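PDB 5F8V: aminotransferase, class V family protein from Trichomonas vaginalis, which probably catalyses the pyridoxal 5'-phosphate-dependent conversion of O-phospho-L-serine and 2-oxoglutarate to 3-phosphooxypyruvate and L-glutamate in serine biosynthesis. Local coordinates for residues L59-L63 against N181-R185; H93-L99 against D147-Y153; I285-F291 against M365-F371. All coordinates share one frame. Residue numbers count along the deposited sequence, not the author numbering.

Contact 1: residues L59-L63 against N181-R185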
loop_
_atom_site.group_PDB
_atom_site.type_symbol
_atom_site.label_atom_id
_atom_site.label_comp_id
_atom_site.label_asym_id
_atom_site.label_seq_id
_atom_site.Cartn_x
_atom_site.Cartn_y
_atom_site.Cartn_z
ATOM N N LEU A 59 16.841 1.348 9.875
ATOM C CA LEU A 59 17.221 1.133 8.489
ATOM C C LEU A 59 18.449 1.962 8.139
ATOM O O LEU A 59 19.326 1.486 7.415
ATOM C CB LEU A 59 16.070 1.480 7.550
ATOM C CG LEU A 59 16.294 1.261 6.051
ATOM C CD1 LEU A 59 16.614 -0.200 5.751
ATOM C CD2 LEU A 59 15.067 1.713 5.271
ATOM N N ARG A 60 18.500 3.199 8.641
ATOM C CA ARG A 60 19.672 4.045 8.430
ATOM C C ARG A 60 20.925 3.406 9.013
ATOM O O ARG A 60 21.969 3.426 8.369
ATOM C CB ARG A 60 19.469 5.472 8.990
ATOM C CG ARG A 60 20.661 6.390 8.750
ATOM C CD ARG A 60 20.449 7.809 9.260
ATOM N NE ARG A 60 19.313 8.486 8.649
ATOM C CZ ARG A 60 19.266 8.960 7.404
ATOM N NH1 ARG A 60 20.294 8.841 6.567
ATOM N NH2 ARG A 60 18.167 9.569 6.983
ATOM N N THR A 61 20.810 2.832 10.215
ATOM C CA THR A 61 21.933 2.167 10.879
ATOM C C THR A 61 22.380 0.938 10.085
ATOM O O THR A 61 23.554 0.820 9.755
ATOM C CB THR A 61 21.590 1.771 12.335
ATOM O OG1 THR A 61 21.465 2.953 13.132
ATOM C CG2 THR A 61 22.664 0.890 12.949
ATOM N N LEU A 62 21.439 0.041 9.788
ATOM C CA LEU A 62 21.713 -1.170 9.010
ATOM C C LEU A 62 22.504 -0.894 7.740
ATOM O O LEU A 62 23.499 -1.553 7.470
ATOM C CB LEU A 62 20.405 -1.855 8.594
ATOM C CG LEU A 62 19.768 -2.876 9.527
ATOM C CD1 LEU A 62 18.459 -3.329 8.896
ATOM C CD2 LEU A 62 20.704 -4.055 9.764
ATOM N N LEU A 63 22.043 0.083 6.969
ATOM C CA LEU A 63 22.677 0.438 5.691
ATOM C C LEU A 63 23.786 1.483 5.782
ATOM O O LEU A 63 24.507 1.674 4.812
ATOM C CB LEU A 63 21.624 0.953 4.715
ATOM C CG LEU A 63 20.840 -0.072 3.908
ATOM C CD1 LEU A 63 19.608 0.610 3.328
ATOM C CD2 LEU A 63 21.696 -0.672 2.805
ATOM N N ASN A 181 16.950 -7.512 -4.002
ATOM C CA ASN A 181 18.190 -7.705 -3.225
ATOM C C ASN A 181 18.448 -6.676 -2.105
ATOM O O ASN A 181 19.562 -6.599 -1.570
ATOM C CB ASN A 181 19.403 -7.864 -4.171
ATOM C CG ASN A 181 19.946 -6.540 -4.697
ATOM O OD1 ASN A 181 19.331 -5.490 -4.556
ATOM N ND2 ASN A 181 21.115 -6.598 -5.322
ATOM N N PHE A 182 17.411 -5.930 -1.727
ATOM C CA PHE A 182 17.544 -4.875 -0.722
ATOM C C PHE A 182 17.807 -5.504 0.622
ATOM O O PHE A 182 17.071 -6.403 1.031
ATOM C CB PHE A 182 16.265 -4.036 -0.635
ATOM C CG PHE A 182 16.423 -2.752 0.127
ATOM C CD1 PHE A 182 15.631 -2.482 1.243
ATOM C CD2 PHE A 182 17.334 -1.795 -0.292
ATOM C CE1 PHE A 182 15.766 -1.284 1.938
ATOM C CE2 PHE A 182 17.476 -0.597 0.395
ATOM C CZ PHE A 182 16.691 -0.341 1.510
ATOM N N LEU A 183 18.856 -5.032 1.292
ATOM C CA LEU A 183 19.302 -5.544 2.605
ATOM C C LEU A 183 19.806 -7.000 2.561
ATOM O O LEU A 183 19.813 -7.697 3.579
ATOM C CB LEU A 183 18.219 -5.355 3.682
ATOM C CG LEU A 183 17.652 -3.934 3.796
ATOM C CD1 LEU A 183 16.340 -3.946 4.554
ATOM C CD2 LEU A 183 18.659 -2.998 4.466
ATOM N N SER A 184 20.251 -7.437 1.380
ATOM C CA SER A 184 20.920 -8.724 1.223
ATOM C C SER A 184 22.430 -8.546 1.273
ATOM O O SER A 184 23.155 -9.535 1.308
ATOM C CB SER A 184 20.509 -9.380 -0.096
ATOM O OG SER A 184 21.115 -8.739 -1.203
ATOM N N ARG A 185 22.893 -7.290 1.256
ATOM C CA ARG A 185 24.312 -6.957 1.335
ATOM C C ARG A 185 24.524 -5.460 1.625
ATOM O O ARG A 185 23.592 -4.661 1.479
ATOM C CB ARG A 185 25.019 -7.328 0.029
ATOM C CG ARG A 185 24.379 -6.729 -1.208
ATOM C CD ARG A 185 25.162 -7.132 -2.438
ATOM N NE ARG A 185 24.647 -6.501 -3.648
ATOM C CZ ARG A 185 24.930 -6.900 -4.892
ATOM N NH1 ARG A 185 25.747 -7.931 -5.125
ATOM N NH2 ARG A 185 24.399 -6.253 -5.922
#
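A tight turn pushes two neighbouring side chains against the last turn of a helix, and the fit is wholly apolar. Residues 181-184 form a type II beta turn, closed by S184 N to N181 O at 3.1 Å and reinforced by S184 OG to the same N181 O at 2.7 Å. Its corner residues are F182 (phi/psi -69/129) and L183 (65/24), so consecutive large side chains project from the bend.

L183 is the main bump. Its CD2 enters a shallow hollow whose walls are leucines at helix positions i, i+3 and i+4: CD2 lies 3.7 Å from L59 CD1, 4.4 Å from L62 CD1 and 3.7 Å from L63 CG. The L59 and L63 walls are close, the L62 wall looser. F182 closes the hollow on the L59 and L63 side. Its ring meets both leucines obliquely, with CZ 3.6 Å from L63 CD1 and CE1 4.1 Å from L59 CD1. L59 CD1 thus touches both the L183 methyl and the phenyl ring, which lie side by side. The backbones stay apart, with L63 CA and L183 CA 7.5 Å from each other, so side chains alone bridge the gap, burying 221 Å² in total.

The turn lies between strands 174-177 and 193-199. F182 O accepts a hydrogen bond from N203, next in sequence to the cofactor-bearing K202. V211 and I213 of strand 209-215 support L59, L63 and F182, while F258 of helix 248-263 and L267 of helix 267-286 complete the packing around L62, L63 and L183.

Contact 2: residues H93-L99 against D147-Y153; sequences HKAVDYL and DAAYFYY
Five backbone hydrogen bonds join these two parallel strands. The shortest runs from Y152 N to D97 O (2.7 Å, 175°), then A149 N to A95 O (2.8 Å), L99 N to Y152 O (2.9 Å) and D97 N to Y150 O (3.1 Å); A95 N to D147 O is weak at 3.5 Å. K94 N reaches D147 OD2 at 3.2 Å. Pairing is A95-A148, D97-F151 and Y98-Y152, with CA separations of 4.6, 4.7 and 4.7 Å. V96 thus faces A149 and Y150, a beta bulge, with A149 turning a corner (phi/psi -70/-32). Segments 95-98 and 150-153 cross at -27°, 4.6 Å apart.

D97 (chi1 m) takes a water on OD2 at 3.0 Å, which also donates weakly to Y150 O; its OD1 is bound by S145 and N123. On the other face Y150 (p), Y98 (m) and Y152 (t) cluster. Y150 OH donates to Y98 OH (2.7 Å), and the Y150 edge meets the Y98 face in an offset T-shape (centroids 5.8 Å, planes 78°). CH-pi contacts put Y152 CB 3.8 Å from the Y98 ring centroid, V96 CG1 3.9 Å from that of Y150 and A149 CA 3.9 Å from that of H93 (chi1 m), each over a ring face. L99 CB touches F151 CZ at 3.6 Å.

This is the parallel core of an alpha/beta sheet, as in the large domain of PLP-dependent aminotransferases. Strand 95-98 lies between 148-154 and the outer strand 121-124, strand 174-177 follows beyond 148-154, and helices 78-89 and 103-115 cover the tyrosine face.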
loop_
_atom_site.group_PDB
_atom_site.type_symbol
_atom_site.label_atom_id
_atom_site.label_comp_id
_atom_site.label_asym_id
_atom_site.label_seq_id
_atom_site.Cartn_x
_atom_site.Cartn_y
_atom_site.Cartn_z
ATOM N N HIS A 93 15.900 18.337 -17.411
ATOM C CA HIS A 93 16.764 17.616 -18.352
ATOM C C HIS A 93 15.977 17.134 -19.568
ATOM O O HIS A 93 14.768 16.925 -19.491
ATOM C CB HIS A 93 17.455 16.441 -17.667
ATOM C CG HIS A 93 18.371 16.850 -16.557
ATOM N ND1 HIS A 93 17.959 16.932 -15.246
ATOM C CD2 HIS A 93 19.674 17.217 -16.565
ATOM C CE1 HIS A 93 18.967 17.335 -14.494
ATOM N NE2 HIS A 93 20.020 17.517 -15.270
ATOM N N LYS A 94 16.671 16.970 -20.690
ATOM C CA LYS A 94 16.039 16.596 -21.955
ATOM C C LYS A 94 16.126 15.095 -22.254
ATOM O O LYS A 94 15.609 14.643 -23.280
ATOM C CB LYS A 94 16.650 17.407 -23.107
ATOM C CG LYS A 94 16.561 18.926 -22.942
ATOM C CD LYS A 94 15.128 19.408 -22.743
ATOM C CE LYS A 94 14.994 20.929 -22.771
ATOM N NZ LYS A 94 15.135 21.537 -21.418
ATOM N N ALA A 95 16.762 14.326 -21.366
ATOM C CA ALA A 95 16.913 12.887 -21.569
ATOM C C ALA A 95 16.934 12.096 -20.266
ATOM O O ALA A 95 17.223 12.643 -19.201
ATOM C CB ALA A 95 18.178 12.604 -22.371
ATOM N N VAL A 96 16.596 10.809 -20.375
ATOM C CA VAL A 96 16.772 9.844 -19.291
ATOM C C VAL A 96 17.341 8.546 -19.856
ATOM O O VAL A 96 16.964 8.124 -20.954
ATOM C CB VAL A 96 15.459 9.542 -18.534
ATOM C CG1 VAL A 96 15.036 10.743 -17.703
ATOM C CG2 VAL A 96 14.346 9.092 -19.485
ATOM N N ASP A 97 18.246 7.924 -19.097
ATOM C CA ASP A 97 18.886 6.673 -19.509
ATOM C C ASP A 97 18.396 5.485 -18.671
ATOM O O ASP A 97 18.402 5.534 -17.429
ATOM C CB ASP A 97 20.412 6.808 -19.443
ATOM C CG ASP A 97 21.006 7.541 -20.673
ATOM O OD1 ASP A 97 20.372 7.563 -21.749
ATOM O OD2 ASP A 97 22.124 8.093 -20.574
ATOM N N TYR A 98 17.970 4.434 -19.377
ATOM C CA TYR A 98 17.529 3.165 -18.791
ATOM C C TYR A 98 18.396 2.036 -19.337
ATOM O O TYR A 98 18.480 1.858 -20.549
ATOM C CB TYR A 98 16.055 2.918 -19.134
ATOM C CG TYR A 98 15.105 3.735 -18.283
ATOM C CD1 TYR A 98 14.479 3.171 -17.177
ATOM C CD2 TYR A 98 14.854 5.082 -18.565
ATOM C CE1 TYR A 98 13.627 3.907 -16.379
ATOM C CE2 TYR A 98 13.995 5.834 -17.764
ATOM C CZ TYR A 98 13.386 5.238 -16.673
ATOM O OH TYR A 98 12.539 5.942 -15.864
ATOM N N LEU A 99 19.075 1.307 -18.452
ATOM C CA LEU A 99 19.778 0.081 -18.842
ATOM C C LEU A 99 18.841 -1.080 -18.534
ATOM O O LEU A 99 18.504 -1.318 -17.370
ATOM C CB LEU A 99 21.097 -0.079 -18.093
ATOM C CG LEU A 99 21.850 -1.403 -18.330
ATOM C CD1 LEU A 99 22.499 -1.440 -19.696
ATOM C CD2 LEU A 99 22.882 -1.654 -17.241
ATOM N N ASP A 147 22.364 14.927 -21.986
ATOM C CA ASP A 147 21.820 15.678 -20.852
ATOM C C ASP A 147 20.893 14.775 -20.030
ATOM O O ASP A 147 19.739 15.106 -19.792
ATOM C CB ASP A 147 21.080 16.925 -21.371
ATOM C CG ASP A 147 20.643 17.863 -20.256
ATOM O OD1 ASP A 147 21.438 18.127 -19.327
ATOM O OD2 ASP A 147 19.491 18.335 -20.310
ATOM N N ALA A 148 21.421 13.630 -19.597
ATOM C CA ALA A 148 20.621 12.618 -18.896
ATOM C C ALA A 148 20.340 13.021 -17.447
ATOM O O ALA A 148 21.250 13.371 -16.707
ATOM C CB ALA A 148 21.309 11.265 -18.952
ATOM N N ALA A 149 19.068 12.965 -17.059
ATOM C CA ALA A 149 18.639 13.300 -15.705
ATOM C C ALA A 149 19.104 12.246 -14.701
ATOM O O ALA A 149 19.358 12.556 -13.525
ATOM C CB ALA A 149 17.120 13.439 -15.649
ATOM N N TYR A 150 19.185 11.004 -15.172
ATOM C CA TYR A 150 19.628 9.888 -14.359
ATOM C C TYR A 150 19.951 8.680 -15.238
ATOM O O TYR A 150 19.656 8.673 -16.446
ATOM C CB TYR A 150 18.561 9.528 -13.304
ATOM C CG TYR A 150 17.156 9.269 -13.834
ATOM C CD1 TYR A 150 16.132 10.202 -13.650
ATOM C CD2 TYR A 150 16.835 8.069 -14.476
ATOM C CE1 TYR A 150 14.842 9.963 -14.118
ATOM C CE2 TYR A 150 15.557 7.820 -14.950
ATOM C CZ TYR A 150 14.561 8.763 -14.763
ATOM O OH TYR A 150 13.301 8.504 -15.232
ATOM N N PHE A 151 20.578 7.686 -14.614
ATOM C CA PHE A 151 20.859 6.386 -15.204
ATOM C C PHE A 151 20.091 5.369 -14.359
ATOM O O PHE A 151 20.442 5.132 -13.202
ATOM C CB PHE A 151 22.360 6.095 -15.168
ATOM C CG PHE A 151 22.748 4.787 -15.797
ATOM C CD1 PHE A 151 23.184 4.737 -17.119
ATOM C CD2 PHE A 151 22.693 3.601 -15.066
ATOM C CE1 PHE A 151 23.557 3.532 -17.696
ATOM C CE2 PHE A 151 23.053 2.398 -15.635
ATOM C CZ PHE A 151 23.489 2.361 -16.956
ATOM N N TYR A 152 19.034 4.800 -14.930
ATOM C CA TYR A 152 18.175 3.855 -14.219
ATOM C C TYR A 152 18.601 2.430 -14.524
ATOM O O TYR A 152 18.873 2.101 -15.681
ATOM C CB TYR A 152 16.712 4.052 -14.618
ATOM C CG TYR A 152 15.757 3.130 -13.892
ATOM C CD1 TYR A 152 15.619 1.786 -14.267
ATOM C CD2 TYR A 152 14.990 3.593 -12.822
ATOM C CE1 TYR A 152 14.762 0.938 -13.593
ATOM C CE2 TYR A 152 14.120 2.751 -12.153
ATOM C CZ TYR A 152 14.012 1.433 -12.546
ATOM O OH TYR A 152 13.161 0.604 -11.887
ATOM N N TYR A 153 18.639 1.584 -13.494
ATOM C CA TYR A 153 18.893 0.146 -13.682
ATOM C C TYR A 153 18.406 -0.704 -12.524
ATOM O O TYR A 153 18.149 -0.200 -11.437
ATOM C CB TYR A 153 20.377 -0.128 -13.935
ATOM C CG TYR A 153 21.250 -0.284 -12.704
ATOM C CD1 TYR A 153 21.689 0.824 -11.987
ATOM C CD2 TYR A 153 21.668 -1.545 -12.281
ATOM C CE1 TYR A 153 22.508 0.682 -10.865
ATOM C CE2 TYR A 153 22.489 -1.692 -11.176
ATOM C CZ TYR A 153 22.906 -0.570 -10.467
ATOM O OH TYR A 153 23.721 -0.736 -9.374
HETATM O O HOH W 1 22.694 8.461 -17.654
#

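Contact 3: residues I285-F291 against M365-F371; sequences IDSNPNF and MKEWPGF
Two segments leaving helices, at 286 and at 367, meet through side chains. Residues 288-291 make a type I beta turn (P289 -64/-18, N290 -78/-12), with F291 N to N288 O at 3.3 Å. N288 (chi1 t) folds its OD1 back onto N290 N at 2.9 Å, an Asx turn. The other segment leaves helical angles at W368 (-52/120) and passes through G370 at 128/166, which calls for glycine because a CB would jam against the preceding carbonyl O. N290 and G370 mark the closest backbone approach, 5.9 Å between CA atoms.

N290 (chi1 m, chi2 -63°) makes a direct hydrogen bond across the contact: its OD1 accepts from F371 N at 3.2 Å, 156°. A water accepts from N288 ND2 (2.9 Å), weakly from N290 ND2 (3.2 Å), and donates to W368 O (2.8 Å).

F291 (m, chi2 -76°) is the aromatic hub. M365 (m, t, p) curls its CE over one face of the F291 ring, SD being 5.5 Å from the centroid, a Met-aromatic contact; the same CE is 3.9 Å from I285 CG1. F371 (m, chi2 -76°) presents its edge to the F291 face in an offset T-shape, centroids 5.7 Å apart and planes at 87°. W368 (t) brings CD1 to 3.7 Å from F291 CZ, obliquely. F324 of helix 318-329 and F307 of strand 304-307 extend this cluster.

Sulfur and aromatic rings thus pack the segment after helix 355-367 against the exit of helix 267-286, while the N288 and N290 side chains accept from backbone NH groups.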
loop_
_atom_site.group_PDB
_atom_site.type_symbol
_atom_site.label_atom_id
_atom_site.label_comp_id
_atom_site.label_asym_id
_atom_site.label_seq_id
_atom_site.Cartn_x
_atom_site.Cartn_y
_atom_site.Cartn_z
ATOM N N ILE A 285 23.225 -27.144 -9.633
ATOM C CA ILE A 285 22.893 -26.966 -11.045
ATOM C C ILE A 285 24.054 -27.474 -11.915
ATOM O O ILE A 285 23.892 -28.443 -12.655
ATOM C CB ILE A 285 22.565 -25.494 -11.394
ATOM C CG1 ILE A 285 21.283 -25.037 -10.685
ATOM C CG2 ILE A 285 22.439 -25.307 -12.907
ATOM C CD1 ILE A 285 21.140 -23.533 -10.569
ATOM N N ASP A 286 25.218 -26.841 -11.775
ATOM C CA ASP A 286 26.365 -27.036 -12.684
ATOM C C ASP A 286 26.907 -28.467 -12.729
ATOM O O ASP A 286 27.262 -28.961 -13.806
ATOM C CB ASP A 286 27.516 -26.078 -12.334
ATOM C CG ASP A 286 27.201 -24.615 -12.657
ATOM O OD1 ASP A 286 26.206 -24.320 -13.339
ATOM O OD2 ASP A 286 27.965 -23.735 -12.212
ATOM N N SER A 287 26.953 -29.128 -11.575
ATOM C CA SER A 287 27.513 -30.482 -11.471
ATOM C C SER A 287 26.567 -31.605 -11.915
ATOM O O SER A 287 26.967 -32.766 -11.915
ATOM C CB SER A 287 27.965 -30.756 -10.035
ATOM O OG SER A 287 26.853 -30.903 -9.175
ATOM N N ASN A 288 25.330 -31.262 -12.276
ATOM C CA ASN A 288 24.302 -32.229 -12.614
ATOM C C ASN A 288 23.919 -32.091 -14.088
ATOM O O ASN A 288 23.490 -31.025 -14.493
ATOM C CB ASN A 288 23.079 -31.982 -11.718
ATOM C CG ASN A 288 22.037 -33.080 -11.817
ATOM O OD1 ASN A 288 21.881 -33.719 -12.854
ATOM N ND2 ASN A 288 21.296 -33.286 -10.737
ATOM N N PRO A 289 24.029 -33.182 -14.888
ATOM C CA PRO A 289 23.658 -33.098 -16.320
ATOM C C PRO A 289 22.175 -32.806 -16.616
ATOM O O PRO A 289 21.857 -32.386 -17.727
ATOM C CB PRO A 289 24.042 -34.485 -16.864
ATOM C CG PRO A 289 23.958 -35.387 -15.683
ATOM C CD PRO A 289 24.457 -34.550 -14.529
ATOM N N ASN A 290 21.284 -33.011 -15.647
ATOM C CA ASN A 290 19.857 -32.720 -15.848
ATOM C C ASN A 290 19.454 -31.246 -15.760
ATOM O O ASN A 290 18.326 -30.896 -16.133
ATOM C CB ASN A 290 19.023 -33.528 -14.859
ATOM C CG ASN A 290 19.187 -35.019 -15.064
ATOM O OD1 ASN A 290 18.832 -35.543 -16.123
ATOM N ND2 ASN A 290 19.737 -35.711 -14.064
ATOM N N PHE A 291 20.355 -30.392 -15.264
ATOM C CA PHE A 291 20.056 -28.972 -15.056
ATOM C C PHE A 291 21.158 -28.068 -15.631
ATOM O O PHE A 291 22.344 -28.413 -15.600
ATOM C CB PHE A 291 19.859 -28.679 -13.558
ATOM C CG PHE A 291 18.847 -29.573 -12.883
ATOM C CD1 PHE A 291 17.483 -29.383 -13.078
ATOM C CD2 PHE A 291 19.259 -30.602 -12.045
ATOM C CE1 PHE A 291 16.549 -30.201 -12.456
ATOM C CE2 PHE A 291 18.324 -31.423 -11.411
ATOM C CZ PHE A 291 16.974 -31.222 -11.619
ATOM N N MET A 365 17.429 -32.302 -6.104
ATOM C CA MET A 365 18.089 -32.185 -7.400
ATOM C C MET A 365 19.048 -33.351 -7.655
ATOM O O MET A 365 19.145 -33.830 -8.785
ATOM C CB MET A 365 18.815 -30.834 -7.513
ATOM C CG MET A 365 17.859 -29.651 -7.563
ATOM S SD MET A 365 18.634 -28.026 -7.390
ATOM C CE MET A 365 19.686 -28.032 -8.842
ATOM N N LYS A 366 19.732 -33.806 -6.604
ATOM C CA LYS A 366 20.646 -34.950 -6.684
ATOM C C LYS A 366 19.888 -36.269 -6.882
ATOM O O LYS A 366 20.365 -37.151 -7.582
ATOM C CB LYS A 366 21.508 -35.031 -5.416
ATOM C CG LYS A 366 22.639 -36.051 -5.435
ATOM C CD LYS A 366 23.813 -35.579 -6.280
ATOM C CE LYS A 366 24.885 -36.660 -6.381
ATOM N NZ LYS A 366 25.980 -36.268 -7.313
ATOM N N GLU A 367 18.712 -36.392 -6.272
ATOM C CA GLU A 367 17.919 -37.634 -6.336
ATOM C C GLU A 367 16.979 -37.735 -7.541
ATOM O O GLU A 367 16.477 -38.818 -7.833
ATOM C CB GLU A 367 17.132 -37.808 -5.035
ATOM C CG GLU A 367 18.026 -38.195 -3.862
ATOM C CD GLU A 367 17.479 -37.808 -2.497
ATOM O OE1 GLU A 367 16.361 -37.253 -2.400
ATOM O OE2 GLU A 367 18.188 -38.069 -1.499
ATOM N N TRP A 368 16.732 -36.616 -8.221
ATOM C CA TRP A 368 15.917 -36.596 -9.427
ATOM C C TRP A 368 16.442 -37.654 -10.431
ATOM O O TRP A 368 17.608 -37.602 -10.811
ATOM C CB TRP A 368 15.931 -35.183 -10.027
ATOM C CG TRP A 368 15.335 -35.058 -11.389
ATOM C CD1 TRP A 368 15.977 -34.686 -12.520
ATOM C CD2 TRP A 368 13.972 -35.298 -11.758
ATOM N NE1 TRP A 368 15.107 -34.678 -13.582
ATOM C CE2 TRP A 368 13.865 -35.047 -13.137
ATOM C CE3 TRP A 368 12.831 -35.688 -11.051
ATOM C CZ2 TRP A 368 12.660 -35.188 -13.834
ATOM C CZ3 TRP A 368 11.635 -35.835 -11.743
ATOM C CH2 TRP A 368 11.560 -35.580 -13.120
ATOM N N PRO A 369 15.600 -38.644 -10.815
ATOM C CA PRO A 369 16.096 -39.703 -11.719
ATOM C C PRO A 369 16.533 -39.211 -13.110
ATOM O O PRO A 369 17.354 -39.868 -13.750
ATOM C CB PRO A 369 14.910 -40.678 -11.819
ATOM C CG PRO A 369 13.711 -39.874 -11.438
ATOM C CD PRO A 369 14.207 -38.903 -10.400
ATOM N N GLY A 370 15.997 -38.075 -13.559
ATOM C CA GLY A 370 16.483 -37.403 -14.756
ATOM C C GLY A 370 15.385 -37.083 -15.742
ATOM O O GLY A 370 14.258 -37.570 -15.611
ATOM N N PHE A 371 15.726 -36.224 -16.706
ATOM C CA PHE A 371 14.876 -35.929 -17.853
ATOM C C PHE A 371 15.322 -36.863 -18.975
ATOM O O PHE A 371 14.506 -37.295 -19.786
ATOM C CB PHE A 371 15.018 -34.460 -18.286
ATOM C CG PHE A 371 14.706 -33.469 -17.187
ATOM C CD1 PHE A 371 13.388 -33.211 -16.823
ATOM C CD2 PHE A 371 15.726 -32.805 -16.509
ATOM C CE1 PHE A 371 13.089 -32.314 -15.807
ATOM C CE2 PHE A 371 15.431 -31.906 -15.489
ATOM C CZ PHE A 371 14.114 -31.661 -15.138
HETATM O O HOH W 2 19.646 -35.717 -10.892
#

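In the fold
Contacts 1 and 2 are buried, whereas contact 3 is partly buried: its centre lies about 29 Å from the centre of the chain, against 12 and 21 Å for those of contacts 1 and 2. Their chemistry follows: contact 1 is purely aliphatic and aromatic packing, contact 2 combines backbone pairing with a tyrosine cluster, and contact 3 mixes rings with asparagine and water bridges. Contact 2 lies within the large sheet and contact 1 packs against it, their nearest atoms about 7 Å apart; strand 174-177, beside 148-154, leads into 181-185. Contact 3 is remote, with nearest atoms about 17 Å from contact 1, yet helix 267-286 links them: L267 packs on contact 1 and I285 enters contact 3.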